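Local coordinates for tail component (Lactobacillus phage J-1, PDB 5LY8), which probably binds host cell-surface saccharides through this second carbohydrate-binding module of the phage's evolved distal tail protein, a module that also holds magnesium ions, at residues V102-E113 with A127-W138; Y162-V171 with R182-G192. All blocks are in the same frame, centred on the assembly; numbering follows the deposited sequence.

Contact 1 of 2, residues V102-E113 with A127-W138. With MG (magnesium ion), chain B.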
# COMPACT_ATOMS: atom_id res chain seq x y z
N VAL A 102 7.45 -5.23 -9.61
CA VAL A 102 8.44 -5.27 -8.56
C VAL A 102 9.35 -6.47 -8.78
O VAL A 102 8.90 -7.52 -9.25
CB VAL A 102 7.72 -5.17 -7.15
CG1 VAL A 102 6.67 -6.26 -6.92
CG2 VAL A 102 8.72 -5.05 -6.00
N GLY A 103 10.63 -6.26 -8.53
CA GLY A 103 11.63 -7.30 -8.68
C GLY A 103 12.72 -7.09 -7.65
O GLY A 103 12.97 -5.96 -7.25
N THR A 104 13.39 -8.20 -7.25
CA THR A 104 14.44 -8.05 -6.25
C THR A 104 15.58 -9.04 -6.53
O THR A 104 15.52 -9.88 -7.45
CB THR A 104 13.84 -8.09 -4.81
OG1 THR A 104 14.83 -7.73 -3.82
CG2 THR A 104 13.20 -9.44 -4.45
N ASN A 105 16.51 -8.97 -5.61
CA ASN A 105 17.74 -9.76 -5.73
C ASN A 105 18.35 -9.83 -4.37
O ASN A 105 17.90 -9.19 -3.41
CB ASN A 105 18.75 -9.37 -6.82
CG ASN A 105 18.45 -9.43 -8.28
OD1 ASN A 105 18.71 -8.48 -9.00
ND2 ASN A 105 18.20 -10.63 -8.78
N ALA A 106 19.21 -10.81 -4.15
CA ALA A 106 19.71 -10.93 -2.81
C ALA A 106 20.19 -9.63 -2.20
O ALA A 106 19.70 -9.29 -1.13
CB ALA A 106 20.81 -11.99 -2.76
N ALA A 107 21.01 -8.85 -2.92
CA ALA A 107 21.62 -7.65 -2.35
C ALA A 107 20.68 -6.47 -2.22
O ALA A 107 20.99 -5.49 -1.55
CB ALA A 107 22.85 -7.26 -3.17
N GLU A 108 19.50 -6.55 -2.87
CA GLU A 108 18.54 -5.46 -2.88
C GLU A 108 17.63 -5.46 -1.68
O GLU A 108 17.24 -6.53 -1.18
CB GLU A 108 17.74 -5.47 -4.18
CG GLU A 108 18.63 -5.30 -5.40
CD GLU A 108 17.93 -5.44 -6.74
OE1 GLU A 108 16.70 -5.62 -6.78
OE2 GLU A 108 18.65 -5.41 -7.77
N VAL A 109 17.23 -4.25 -1.25
CA VAL A 109 16.36 -4.02 -0.10
C VAL A 109 15.30 -3.00 -0.50
O VAL A 109 15.63 -1.96 -1.10
CB VAL A 109 17.18 -3.54 1.13
CG1 VAL A 109 16.30 -3.00 2.26
CG2 VAL A 109 18.08 -4.67 1.65
N GLY A 110 14.06 -3.24 -0.14
CA GLY A 110 13.04 -2.25 -0.45
C GLY A 110 11.74 -2.60 0.23
O GLY A 110 11.55 -3.73 0.68
N ARG A 111 10.85 -1.63 0.29
CA ARG A 111 9.54 -1.80 0.90
C ARG A 111 8.55 -0.92 0.18
O ARG A 111 8.91 0.19 -0.23
CB ARG A 111 9.61 -1.38 2.41
CG ARG A 111 8.28 -1.28 3.14
CD ARG A 111 8.50 -0.83 4.59
NE ARG A 111 7.27 -0.94 5.37
CZ ARG A 111 6.83 -2.05 5.94
NH1 ARG A 111 7.55 -3.17 5.88
NH2 ARG A 111 5.66 -2.06 6.55
N PHE A 112 7.29 -1.37 0.09
CA PHE A 112 6.20 -0.45 -0.21
C PHE A 112 5.07 -0.66 0.75
O PHE A 112 4.90 -1.76 1.30
CB PHE A 112 5.71 -0.46 -1.68
CG PHE A 112 5.09 -1.72 -2.20
CD1 PHE A 112 3.85 -2.15 -1.75
CD2 PHE A 112 5.68 -2.41 -3.26
CE1 PHE A 112 3.25 -3.29 -2.28
CE2 PHE A 112 5.04 -3.51 -3.83
CZ PHE A 112 3.82 -3.93 -3.35
N GLU A 113 4.32 0.42 0.99
CA GLU A 113 3.08 0.40 1.77
C GLU A 113 1.99 1.04 0.96
O GLU A 113 2.19 2.13 0.39
CB GLU A 113 3.22 1.17 3.09
CG GLU A 113 4.17 0.52 4.07
CD GLU A 113 4.28 1.24 5.39
OE1 GLU A 113 3.55 2.25 5.62
OE2 GLU A 113 5.12 0.80 6.21
N ALA A 127 1.69 -4.21 2.97
CA ALA A 127 3.11 -4.02 2.69
C ALA A 127 3.69 -5.18 1.93
O ALA A 127 3.26 -6.33 2.10
CB ALA A 127 3.91 -3.79 3.98
N LEU A 128 4.69 -4.88 1.09
CA LEU A 128 5.57 -5.87 0.50
C LEU A 128 6.98 -5.41 0.82
O LEU A 128 7.27 -4.22 0.68
CB LEU A 128 5.39 -6.00 -1.01
CG LEU A 128 6.19 -7.11 -1.68
CD1 LEU A 128 5.66 -8.51 -1.31
CD2 LEU A 128 6.19 -6.97 -3.20
N PHE A 129 7.85 -6.31 1.25
CA PHE A 129 9.20 -5.88 1.56
C PHE A 129 10.22 -7.03 1.45
O PHE A 129 9.91 -8.17 1.60
CB PHE A 129 9.28 -5.23 2.96
CG PHE A 129 8.87 -6.15 4.08
CD1 PHE A 129 7.53 -6.24 4.49
CD2 PHE A 129 9.82 -6.93 4.73
CE1 PHE A 129 7.20 -7.12 5.56
CE2 PHE A 129 9.45 -7.77 5.75
CZ PHE A 129 8.18 -7.85 6.15
N ASP A 130 11.42 -6.60 1.12
CA ASP A 130 12.64 -7.42 1.06
C ASP A 130 13.59 -6.62 1.95
O ASP A 130 14.12 -5.64 1.56
CB ASP A 130 13.18 -7.61 -0.37
CG ASP A 130 14.49 -8.46 -0.40
OD1 ASP A 130 15.04 -8.70 0.59
OD2 ASP A 130 14.93 -8.87 -1.47
N ASP A 131 13.74 -7.07 3.18
CA ASP A 131 14.52 -6.30 4.16
C ASP A 131 15.92 -6.79 4.46
O ASP A 131 16.50 -6.34 5.40
CB ASP A 131 13.71 -6.08 5.49
CG ASP A 131 13.42 -7.38 6.24
OD1 ASP A 131 13.74 -8.42 5.81
OD2 ASP A 131 12.82 -7.28 7.32
N SER A 132 16.44 -7.69 3.65
CA SER A 132 17.80 -8.18 3.88
C SER A 132 18.61 -8.08 2.61
O SER A 132 18.15 -8.52 1.55
CB SER A 132 17.78 -9.64 4.32
OG SER A 132 19.12 -10.12 4.45
N ALA A 133 19.85 -7.59 2.72
CA ALA A 133 20.79 -7.53 1.59
C ALA A 133 21.53 -8.85 1.38
O ALA A 133 22.48 -8.90 0.59
CB ALA A 133 21.77 -6.39 1.74
N SER A 134 21.12 -9.92 2.06
CA SER A 134 21.76 -11.23 1.89
C SER A 134 20.73 -12.33 1.57
O SER A 134 21.07 -13.51 1.63
CB SER A 134 22.59 -11.58 3.12
OG SER A 134 21.80 -11.59 4.30
N ASN A 135 19.52 -11.96 1.18
CA ASN A 135 18.48 -12.94 0.87
C ASN A 135 17.51 -12.27 -0.09
O ASN A 135 17.30 -11.05 -0.00
CB ASN A 135 17.74 -13.28 2.20
CG ASN A 135 16.91 -14.53 2.24
OD1 ASN A 135 16.92 -15.33 1.30
ND2 ASN A 135 16.23 -14.76 3.37
N ASP A 136 16.89 -13.00 -1.02
CA ASP A 136 15.93 -12.38 -1.94
C ASP A 136 14.49 -12.74 -1.56
O ASP A 136 13.55 -12.78 -2.38
CB ASP A 136 16.30 -12.67 -3.41
CG ASP A 136 15.75 -13.94 -3.98
OD1 ASP A 136 15.69 -14.93 -3.23
OD2 ASP A 136 15.33 -13.92 -5.16
N GLN A 137 14.32 -13.03 -0.30
CA GLN A 137 13.01 -13.33 0.17
C GLN A 137 12.22 -12.00 0.28
O GLN A 137 12.70 -10.98 0.79
CB GLN A 137 13.12 -13.99 1.55
CG GLN A 137 11.80 -14.49 2.10
CD GLN A 137 11.15 -15.52 1.24
OE1 GLN A 137 11.67 -16.62 1.05
NE2 GLN A 137 10.03 -15.15 0.64
N TRP A 138 11.01 -12.03 -0.25
CA TRP A 138 10.11 -10.95 0.01
C TRP A 138 8.90 -11.43 0.83
O TRP A 138 8.58 -12.61 0.87
CB TRP A 138 9.79 -10.12 -1.20
CG TRP A 138 9.33 -10.83 -2.41
CD1 TRP A 138 8.74 -12.07 -2.47
CD2 TRP A 138 9.20 -10.27 -3.71
NE1 TRP A 138 8.28 -12.32 -3.74
CE2 TRP A 138 8.57 -11.23 -4.53
CE3 TRP A 138 9.57 -9.05 -4.27
CZ2 TRP A 138 8.26 -10.98 -5.88
CZ3 TRP A 138 9.30 -8.82 -5.61
CH2 TRP A 138 8.67 -9.78 -6.41
MG MG B . 17.30 -8.78 -0.59
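D130 crosses from the end of strand 127-130 to T104 and the magnesium ion. With CG anti to its backbone N (chi1 179°), its carboxylate takes the metal side-on through both oxygens, OD2 at 2.5 Å. In the conformer described, one of two, T104 OG1 donates to D130 OD2 on the anti side, 2.6 Å away, 26° out of the carboxylate plane. Carbonyls of A106, E108, S132 and N135 complete the shell; shared binding to the cation offsets the repulsion between oxygens as close as A106 O and S132 O. F112 and L128 are paired by two backbone bonds, and L128 CB sits over one face of the F112 ring, 3.8 Å from its centroid. L128 CD2 meets V102 CG1 tip to tip, while W138 turns the edge of its indole to V102 O (CH2 to O, 3.6 Å). On the other sheet face R111 runs alongside F129, its guanidinium over A127 CB; NE and NH2 both donate to E113 OE2, in the guanidinium plane, and A37 N and F38 N also hold E113. This is an antiparallel β-hairpin of a concanavalin-like sandwich, its magnesium site built from strand-end D130 and carbonyls of adjoining loops.

Contact 2 of 2, residues Y162-V171 with R182-G192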
# COMPACT_ATOMS: atom_id res chain seq x y z
N TYR A 162 7.22 -19.09 -7.17
CA TYR A 162 5.86 -18.79 -7.52
C TYR A 162 5.70 -17.25 -7.68
O TYR A 162 5.15 -16.80 -8.62
CB TYR A 162 4.91 -19.34 -6.45
CG TYR A 162 3.41 -19.17 -6.67
CD1 TYR A 162 2.66 -20.17 -7.24
CD2 TYR A 162 2.76 -18.02 -6.31
CE1 TYR A 162 1.30 -20.02 -7.46
CE2 TYR A 162 1.41 -17.89 -6.52
CZ TYR A 162 0.68 -18.89 -7.10
OH TYR A 162 -0.66 -18.74 -7.27
N TYR A 163 6.22 -16.52 -6.71
CA TYR A 163 6.13 -15.06 -6.69
C TYR A 163 7.35 -14.47 -7.31
O TYR A 163 8.27 -14.01 -6.63
CB TYR A 163 5.91 -14.56 -5.27
CG TYR A 163 4.55 -14.94 -4.76
CD1 TYR A 163 3.43 -14.15 -5.04
CD2 TYR A 163 4.37 -16.08 -3.98
CE1 TYR A 163 2.17 -14.49 -4.56
CE2 TYR A 163 3.11 -16.42 -3.48
CZ TYR A 163 2.02 -15.62 -3.77
OH TYR A 163 0.77 -15.96 -3.31
N ARG A 164 7.39 -14.53 -8.64
CA ARG A 164 8.54 -14.09 -9.43
C ARG A 164 8.51 -12.58 -9.62
O ARG A 164 7.47 -11.93 -9.43
CB ARG A 164 8.52 -14.76 -10.82
CG ARG A 164 8.73 -16.28 -10.80
CD ARG A 164 8.39 -16.91 -12.15
NE ARG A 164 9.12 -18.17 -12.39
CZ ARG A 164 8.70 -19.14 -13.20
NH1 ARG A 164 7.54 -19.03 -13.84
NH2 ARG A 164 9.43 -20.24 -13.36
N ASP A 165 9.63 -12.01 -10.04
CA ASP A 165 9.64 -10.59 -10.40
C ASP A 165 8.54 -10.34 -11.45
O ASP A 165 8.32 -11.17 -12.34
CB ASP A 165 10.97 -10.26 -11.06
CG ASP A 165 12.21 -10.30 -10.19
OD1 ASP A 165 12.06 -10.44 -8.95
OD2 ASP A 165 13.31 -10.08 -10.73
N GLY A 166 7.84 -9.21 -11.34
CA GLY A 166 6.85 -8.91 -12.37
C GLY A 166 5.72 -8.05 -11.90
O GLY A 166 5.86 -7.27 -10.96
N ASN A 167 4.59 -8.17 -12.58
CA ASN A 167 3.43 -7.32 -12.40
C ASN A 167 2.43 -7.86 -11.40
O ASN A 167 2.01 -9.02 -11.48
CB ASN A 167 2.74 -7.15 -13.77
CG ASN A 167 3.65 -6.49 -14.80
OD1 ASN A 167 4.08 -5.34 -14.61
ND2 ASN A 167 3.97 -7.22 -15.89
N TYR A 168 2.02 -7.01 -10.44
CA TYR A 168 1.07 -7.42 -9.41
C TYR A 168 0.05 -6.34 -9.16
O TYR A 168 0.35 -5.15 -9.32
CB TYR A 168 1.83 -7.65 -8.07
CG TYR A 168 2.74 -8.86 -8.05
CD1 TYR A 168 4.05 -8.78 -8.52
CD2 TYR A 168 2.27 -10.10 -7.62
CE1 TYR A 168 4.87 -9.91 -8.57
CE2 TYR A 168 3.10 -11.21 -7.60
CZ TYR A 168 4.38 -11.12 -8.10
OH TYR A 168 5.18 -12.23 -8.13
N ASN A 169 -1.17 -6.75 -8.75
CA ASN A 169 -2.15 -5.82 -8.21
C ASN A 169 -2.18 -6.01 -6.71
O ASN A 169 -2.49 -7.10 -6.23
CB ASN A 169 -3.55 -6.03 -8.79
CG ASN A 169 -3.74 -5.39 -10.13
OD1 ASN A 169 -4.38 -5.96 -11.04
ND2 ASN A 169 -3.21 -4.20 -10.31
N ALA A 170 -1.83 -4.97 -5.95
CA ALA A 170 -1.91 -4.98 -4.49
C ALA A 170 -3.25 -4.39 -4.13
O ALA A 170 -3.57 -3.25 -4.52
CB ALA A 170 -0.78 -4.15 -3.88
N VAL A 171 -4.10 -5.17 -3.44
CA VAL A 171 -5.47 -4.76 -3.21
C VAL A 171 -5.84 -4.85 -1.75
O VAL A 171 -5.50 -5.83 -1.06
CB VAL A 171 -6.42 -5.69 -4.02
CG1 VAL A 171 -7.87 -5.23 -3.90
CG2 VAL A 171 -6.00 -5.79 -5.49
N ARG A 182 -4.81 -8.59 -1.00
CA ARG A 182 -4.41 -9.47 -2.08
C ARG A 182 -3.16 -8.95 -2.74
O ARG A 182 -2.91 -7.75 -2.81
CB ARG A 182 -5.46 -9.56 -3.19
CG ARG A 182 -6.85 -9.95 -2.68
CD ARG A 182 -7.74 -10.59 -3.73
NE ARG A 182 -7.67 -9.87 -5.00
CZ ARG A 182 -8.55 -8.95 -5.39
NH1 ARG A 182 -9.57 -8.62 -4.61
NH2 ARG A 182 -8.39 -8.34 -6.56
N LEU A 183 -2.39 -9.89 -3.28
CA LEU A 183 -1.27 -9.58 -4.15
C LEU A 183 -1.50 -10.47 -5.38
O LEU A 183 -1.03 -11.61 -5.45
CB LEU A 183 0.09 -9.81 -3.49
CG LEU A 183 1.27 -9.26 -4.24
CD1 LEU A 183 1.33 -7.74 -4.11
CD2 LEU A 183 2.56 -9.90 -3.73
N ASP A 184 -2.25 -9.95 -6.35
CA ASP A 184 -2.62 -10.71 -7.53
C ASP A 184 -1.46 -10.79 -8.51
O ASP A 184 -0.90 -9.75 -8.86
CB ASP A 184 -3.81 -10.08 -8.24
CG ASP A 184 -5.12 -10.00 -7.49
OD1 ASP A 184 -5.29 -10.74 -6.48
OD2 ASP A 184 -6.03 -9.30 -7.97
N ARG A 185 -1.13 -12.01 -8.97
CA ARG A 185 -0.10 -12.22 -9.97
C ARG A 185 -0.71 -11.96 -11.34
O ARG A 185 -1.36 -12.85 -11.89
CB ARG A 185 0.38 -13.68 -9.96
CG ARG A 185 1.28 -14.08 -8.84
CD ARG A 185 2.09 -15.32 -9.22
NE ARG A 185 1.20 -16.37 -9.73
CZ ARG A 185 1.58 -17.58 -10.10
NH1 ARG A 185 2.86 -17.95 -9.99
NH2 ARG A 185 0.69 -18.46 -10.56
N ILE A 186 -0.55 -10.77 -11.88
CA ILE A 186 -1.08 -10.39 -13.18
C ILE A 186 -0.49 -11.28 -14.30
O ILE A 186 -1.21 -11.70 -15.20
CB ILE A 186 -0.84 -8.86 -13.47
CG1 ILE A 186 -1.54 -7.95 -12.42
CG2 ILE A 186 -1.25 -8.47 -14.93
CD1 ILE A 186 -1.19 -6.50 -12.51
N ASP A 187 0.82 -11.55 -14.25
CA ASP A 187 1.52 -12.30 -15.29
C ASP A 187 1.23 -13.78 -15.33
O ASP A 187 1.30 -14.39 -16.41
CB ASP A 187 3.04 -12.14 -15.14
CG ASP A 187 3.56 -10.72 -15.16
OD1 ASP A 187 4.59 -10.46 -14.51
OD2 ASP A 187 2.90 -9.85 -15.80
N LEU A 188 0.96 -14.40 -14.17
CA LEU A 188 0.85 -15.86 -14.10
C LEU A 188 -0.46 -16.43 -13.53
O LEU A 188 -0.65 -17.65 -13.60
CB LEU A 188 2.05 -16.42 -13.30
CG LEU A 188 3.45 -16.15 -13.88
CD1 LEU A 188 4.54 -16.42 -12.84
CD2 LEU A 188 3.73 -17.00 -15.14
N GLY A 189 -1.32 -15.58 -12.98
CA GLY A 189 -2.60 -15.99 -12.43
C GLY A 189 -2.57 -16.21 -10.93
O GLY A 189 -1.50 -16.46 -10.36
N ASP A 190 -3.74 -16.13 -10.28
CA ASP A 190 -3.89 -16.32 -8.83
C ASP A 190 -3.02 -15.31 -8.06
O ASP A 190 -2.95 -14.16 -8.49
CB ASP A 190 -3.67 -17.80 -8.42
CG ASP A 190 -4.61 -18.76 -9.10
OD1 ASP A 190 -5.79 -18.41 -9.29
OD2 ASP A 190 -4.15 -19.86 -9.48
N GLY A 191 -2.41 -15.74 -6.97
CA GLY A 191 -1.61 -14.86 -6.13
C GLY A 191 -1.95 -14.98 -4.66
O GLY A 191 -2.51 -15.99 -4.23
N GLY A 192 -1.51 -13.98 -3.88
CA GLY A 192 -1.68 -13.95 -2.43
C GLY A 192 -3.05 -13.44 -2.06
O GLY A 192 -3.54 -12.49 -2.66
O HOH W 1 6.01 -12.56 -13.14
O HOH W 2 2.65 -11.64 -11.78
O HOH W 3 -5.96 -8.24 -10.46
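Y162 and R185 stack flat. The guanidinium lies over the tyrosine ring with the planes 4° apart and CZ 3.5 Å from the ring centroid, a cation-pi contact, while L188 CB rests on the opposite face. Bonds at the rim fix the rotation of the guanidinium: NH1 donates to Y162 O (2.9 Å), and NE and NH2 both grip G189 O. A chain bent at chi3 (-51°) carries the group round to these partners.

Apolar packing continues along the same side of the sheet. Y168 CD2 comes within 3.6 Å of L183 CG, and Y168 CE2 lies as near the R185 CG methylene; L183 CD1 reaches A170 CB. L158, from another strand, backs L183, and W138 borders Y168.

The backbones form an antiparallel β-hairpin, strands 166-175 and 178-185, within the six-stranded sheet of the concanavalin-like sandwich. N169 with D184 and V171 with R182 are its hydrogen-bonded pairs, and I186 N adds a bond to N167 O.

Polar side chains gather on the other face and at the loop. D187 takes two donors from one residue: N167 ND2 donates to the syn lone pair of D187 OD2 (2.8 Å), which lies in the plane of the amide, and N167 N meets OD1 from above the carboxylate plane at 3.0 Å. One water joins D187 OD1 to D165 O; a second links N167 O to D187 N. Along the strands, R182 holds D184 side-on, NE to OD1 and NH2 to OD2 (2.9 Å), with V171 methyls over one face of the guanidinium. A third water spans D184 OD2 and N169 OD1, 2.8 Å from the latter.

Both contacts join hairpin strands, but in different sheets: contact 1 in the mixed sheet that holds strands 110-118 and 121-130, contact 2 in the six-stranded one. They meet because residues 102-113 begin on strand 94-103, the neighbour of strand 166-175: V102 O is 2.9 Å from G166 N, and T104 N 3.1 Å from D165 OD1, both probable hydrogen bonds; D165 OD1 also forms a salt bridge with R160. W138 packs on Y163. Contact 1 is the more buried along its strands, exposed mainly at the metal loops; contact 2 lies nearer the surface, using charged side chains, an arginine-tyrosine stack and waters, with buried side chains such as Y168, A170, V171 and L183.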